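PDB 3B4N: endo-pectate lyase from Erwinia chrysanthemi, which probably cleaves polygalacturonate and also highly methylated pectins by endo-acting, calcium-dependent beta-elimination, leaving oligosaccharides with unsaturated non-reducing ends. Local coordinates for residues 137-142 with 164-169; 132-137 with 159-164. All coordinates share one frame; numbering follows the deposited sequence. Where two conformers were deposited one is given.

Interaction 1. Residues 137-142 with 164-169; sequences VTIGTS and LRISAS
Thr-138 pairs with Arg-165 and Ile-139 with Ile-166 in two consecutive parallel bridges, a worked example of how one backbone pairing sorts its side chains onto two faces. Three backbone hydrogen bonds hold it: Arg-165 N gives to Val-137 O at 3.0 Å, Ile-139 N to Arg-165 O, and Ser-167 N to Ile-139 O at 2.9 Å with the straightest N-H...O angle, 169°. Arg-165 is thus gripped through both its N and its O, and CA-H groups of Thr-138 and Ile-166 add weaker contacts to the same acceptors, Arg-165 O and Ile-139 O.

The polar contacts lie on the face of Thr-138 and Arg-165. CG anti to the backbone N (chi1 -173°) and an extended next bond lay Arg-165 CD alongside Thr-138 OG1, 3.3 Å away; the bend at chi3 then turns NE off that line. That hydroxyl sits at the edge of the guanidinium, in its plane, and a water joins the two, 2.7 Å from Thr-138 OG1 and accepting from Arg-165 NE at 2.8 Å. The far end of the arginine is held by a salt bridge to Glu-190 and a hydrogen bond to the carbonyl of Leu-26.

Apolar packing takes the other face. Ile-139 and Ile-166 run alongside each other; in one of the two conformers of Ile-166 its CD1 comes 3.7 Å from Ile-139 CG1. Leu-164 meets Ile-139 at about a right angle, CD2 against CD1, while its CD1 lies 4.1 Å from Val-137 CG2. Ile-154 of strand 154-157 touches both Ile-139 and Leu-164.

Aliphatic side chains stacked inward from successive coils, with polar ones turned outward, characterise the right-handed parallel beta-helix of pectate lyases.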
# COMPACT_ATOMS: atom_id res chain seq x y z
N VAL A 137 -12.47 10.91 -0.46
CA VAL A 137 -13.75 10.27 -0.73
C VAL A 137 -13.61 8.76 -0.87
O VAL A 137 -12.50 8.25 -1.04
CB VAL A 137 -14.41 10.80 -2.03
CG1 VAL A 137 -14.62 12.30 -1.94
CG2 VAL A 137 -13.55 10.44 -3.23
N THR A 138 -14.74 8.07 -0.79
CA THR A 138 -14.79 6.62 -0.92
C THR A 138 -15.39 6.24 -2.26
O THR A 138 -16.33 6.89 -2.74
CB THR A 138 -15.69 5.98 0.17
OG1 THR A 138 -15.11 6.20 1.46
CG2 THR A 138 -15.85 4.48 -0.06
N ILE A 139 -14.84 5.20 -2.89
CA ILE A 139 -15.40 4.71 -4.14
C ILE A 139 -15.40 3.19 -4.06
O ILE A 139 -14.66 2.60 -3.27
CB ILE A 139 -14.60 5.15 -5.39
CG1 ILE A 139 -13.21 4.52 -5.39
CG2 ILE A 139 -14.55 6.67 -5.46
CD1 ILE A 139 -12.48 4.70 -6.71
N GLY A 140 -16.24 2.57 -4.87
CA GLY A 140 -16.31 1.12 -4.87
C GLY A 140 -17.44 0.67 -5.76
O GLY A 140 -18.36 1.45 -6.05
N THR A 141 -17.37 -0.57 -6.22
CA THR A 141 -18.41 -1.13 -7.06
C THR A 141 -18.85 -2.43 -6.40
O THR A 141 -19.76 -2.44 -5.57
CB THR A 141 -17.91 -1.36 -8.52
OG1 THR A 141 -16.70 -2.13 -8.51
CG2 THR A 141 -17.66 -0.03 -9.22
N SER A 142 -18.16 -3.53 -6.72
CA SER A 142 -18.50 -4.82 -6.14
C SER A 142 -17.29 -5.74 -6.07
O SER A 142 -16.20 -5.38 -6.51
CB SER A 142 -19.58 -5.49 -6.99
OG SER A 142 -19.11 -5.68 -8.31
N LEU A 164 -7.62 8.57 -1.36
CA LEU A 164 -8.80 7.86 -1.82
C LEU A 164 -9.03 6.63 -0.98
O LEU A 164 -8.07 5.99 -0.56
CB LEU A 164 -8.60 7.45 -3.28
CG LEU A 164 -9.69 6.62 -3.99
CD1 LEU A 164 -10.95 7.47 -4.18
CD2 LEU A 164 -9.16 6.16 -5.34
N ARG A 165 -10.29 6.30 -0.73
CA ARG A 165 -10.63 5.12 0.04
C ARG A 165 -11.43 4.20 -0.86
O ARG A 165 -12.33 4.63 -1.57
CB ARG A 165 -11.47 5.48 1.28
CG ARG A 165 -11.72 4.31 2.23
CD ARG A 165 -12.80 4.66 3.25
NE ARG A 165 -12.51 5.92 3.93
CZ ARG A 165 -11.73 6.04 5.00
NH1 ARG A 165 -11.52 7.24 5.53
NH2 ARG A 165 -11.18 4.97 5.56
N ILE A 166 -11.08 2.92 -0.82
CA ILE A 166 -11.75 1.89 -1.61
C ILE A 166 -12.61 1.10 -0.63
O ILE A 166 -12.09 0.55 0.35
CB ILE A 166 -10.73 0.95 -2.28
CG1 ILE A 166 -9.71 1.76 -3.09
CG2 ILE A 166 -11.46 -0.06 -3.18
CD1 ILE A 166 -10.32 2.62 -4.18
N SER A 167 -13.91 1.05 -0.88
CA SER A 167 -14.83 0.33 0.01
C SER A 167 -14.56 -1.15 0.20
O SER A 167 -14.06 -1.82 -0.70
CB SER A 167 -16.27 0.53 -0.47
OG SER A 167 -16.55 -0.24 -1.61
N ALA A 168 -14.90 -1.66 1.38
CA ALA A 168 -14.67 -3.06 1.70
C ALA A 168 -15.39 -4.03 0.77
O ALA A 168 -14.85 -5.09 0.45
CB ALA A 168 -15.08 -3.33 3.15
N SER A 169 -16.59 -3.67 0.34
CA SER A 169 -17.37 -4.56 -0.52
C SER A 169 -17.29 -4.26 -2.01
O SER A 169 -17.89 -4.97 -2.81
CB SER A 169 -18.84 -4.53 -0.09
OG SER A 169 -19.40 -3.25 -0.31
O HOH W 1 -13.73 8.11 2.71

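Interaction 2. Residues 132-137 with 159-164. With EDO (1,2-ethanediol), chain G.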
# COMPACT_ATOMS: atom_id res chain seq x y z
N VAL A 132 -4.43 13.81 -9.50
CA VAL A 132 -5.80 14.03 -9.05
C VAL A 132 -5.88 13.79 -7.56
O VAL A 132 -5.51 12.72 -7.07
CB VAL A 132 -6.80 13.10 -9.77
CG1 VAL A 132 -8.20 13.31 -9.19
CG2 VAL A 132 -6.80 13.39 -11.27
N ASP A 133 -6.35 14.80 -6.83
CA ASP A 133 -6.52 14.69 -5.39
C ASP A 133 -7.98 14.35 -5.17
O ASP A 133 -8.87 15.17 -5.44
CB ASP A 133 -6.19 16.03 -4.73
CG ASP A 133 -6.09 15.93 -3.22
OD1 ASP A 133 -6.79 15.09 -2.61
OD2 ASP A 133 -5.30 16.70 -2.64
N CYS A 134 -8.24 13.15 -4.67
CA CYS A 134 -9.60 12.70 -4.43
C CYS A 134 -10.24 13.23 -3.16
O CYS A 134 -11.41 12.94 -2.87
CB CYS A 134 -9.65 11.17 -4.45
SG CYS A 134 -9.17 10.48 -6.06
N GLY A 135 -9.47 13.98 -2.38
CA GLY A 135 -10.00 14.58 -1.16
C GLY A 135 -10.58 13.67 -0.09
O GLY A 135 -11.44 14.10 0.67
N GLY A 136 -10.12 12.42 -0.04
CA GLY A 136 -10.59 11.50 0.97
C GLY A 136 -11.92 10.80 0.73
O GLY A 136 -12.43 10.15 1.64
N VAL A 137 -12.47 10.91 -0.46
CA VAL A 137 -13.75 10.27 -0.73
C VAL A 137 -13.61 8.76 -0.87
O VAL A 137 -12.50 8.25 -1.04
CB VAL A 137 -14.41 10.80 -2.03
CG1 VAL A 137 -14.62 12.30 -1.94
CG2 VAL A 137 -13.55 10.44 -3.23
N ALA A 159 -0.00 8.98 -14.45
CA ALA A 159 -0.76 9.85 -13.58
C ALA A 159 -0.67 9.47 -12.11
O ALA A 159 -0.24 8.38 -11.75
CB ALA A 159 -2.23 9.85 -14.01
N THR A 160 -1.09 10.40 -11.26
CA THR A 160 -1.07 10.21 -9.82
C THR A 160 -2.45 10.40 -9.23
O THR A 160 -3.20 11.28 -9.64
CB THR A 160 -0.12 11.24 -9.13
OG1 THR A 160 1.22 11.00 -9.55
CG2 THR A 160 -0.21 11.13 -7.61
N VAL A 161 -2.81 9.54 -8.28
CA VAL A 161 -4.07 9.68 -7.58
C VAL A 161 -3.73 9.69 -6.09
O VAL A 161 -2.85 8.96 -5.64
CB VAL A 161 -5.06 8.53 -7.90
CG1 VAL A 161 -4.49 7.19 -7.45
CG2 VAL A 161 -6.39 8.80 -7.21
N LYS A 162 -4.38 10.56 -5.33
CA LYS A 162 -4.11 10.60 -3.90
C LYS A 162 -5.33 10.83 -3.05
O LYS A 162 -6.33 11.39 -3.52
CB LYS A 162 -3.03 11.64 -3.58
CG LYS A 162 -3.33 13.06 -4.00
CD LYS A 162 -2.09 13.92 -3.77
CE LYS A 162 -2.30 15.36 -4.18
NZ LYS A 162 -1.02 16.13 -4.02
N ASN A 163 -5.25 10.37 -1.80
CA ASN A 163 -6.31 10.52 -0.81
C ASN A 163 -7.62 9.90 -1.26
O ASN A 163 -8.61 10.59 -1.49
CB ASN A 163 -6.52 12.01 -0.52
CG ASN A 163 -5.23 12.75 -0.24
OD1 ASN A 163 -4.98 13.82 -0.78
ND2 ASN A 163 -4.41 12.18 0.62
N LEU A 164 -7.62 8.57 -1.36
CA LEU A 164 -8.80 7.86 -1.82
C LEU A 164 -9.03 6.63 -0.98
O LEU A 164 -8.07 5.99 -0.56
CB LEU A 164 -8.60 7.45 -3.28
CG LEU A 164 -9.69 6.62 -3.99
CD1 LEU A 164 -10.95 7.47 -4.18
CD2 LEU A 164 -9.16 6.16 -5.34
C1 EDO G . -1.47 17.20 0.06
O1 EDO G . -0.83 15.94 -0.53
C2 EDO G . -2.76 17.64 -0.64
O2 EDO G . -3.80 16.49 -0.47
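Val-132 with Val-161 and Asp-133 with Lys-162 form the parallel bridges between two neighbouring coils of the right-handed beta-helix, and just beyond them both segments turn. On one side, residues 134-137 make a type I' beta turn; on the other, the backbone rounds a corner at Asn-163. The turn fits against that corner: Gly-136 N donates to Asn-163 O at 2.8 Å, approaching from above the carbonyl plane and not along a lone pair. Gly-135 and Gly-136 both have positive phi, as the two central residues of a type I' turn do.

Cys-134 is the bump that fills the hollow inside the corner. Its CB sits over Asn-163 O and 3.9 Å from CD1 of Leu-164, while SG, anti to its own carbonyl carbon (chi1 -62°), rests 3.4 Å from CG2 of Val-161. The disulfide ties this buried knob to Cys-121 in the loop before strand 125-128. Backbone bonds hold the flank: Val-132 N to Thr-160 O, Lys-162 N to Val-132 O and Cys-134 N to Lys-162 O.

Outward, the lysine chain runs extended beyond CG along Asp-133, with Lys-162 CE 3.6 Å from Asp-133 OD2. Lys-162 NZ and Asp-133 OD2 stay 4.5 Å apart, beyond a salt bridge, though the lysine probably still favours the ionised carboxylate. An ethanediol, probably from the crystallisation liquor, gives O2 to Asp-133 OD2 at 2.6 Å. The other oxygen closes an Asx turn: Gly-135 N donates to Asp-133 OD1 at 2.9 Å, meeting it on the anti side, 25° out of the carboxylate plane.

In the fold
Interactions 1 and 2 are successive pairings of the same two coils, their centres 12 Å apart. Strands 131-133 and 138-139 follow each other in the chain, as do 160-162 and 164-166, and the pairing resumes after the bend with its register shifted by two residues: four lie between Asp-133 and Thr-138, two between Lys-162 and Arg-165. Val-137 and Leu-164 belong to both contacts at that bend. The metal sites lie on later coils: the side chain of Ser-169 in interaction 1 is about 10 Å from the bound calcium ion and about 3 Å from that of its ligand Tyr-218, whereas the side chain of Val-161 in interaction 2 is about 13 Å from a zinc ion.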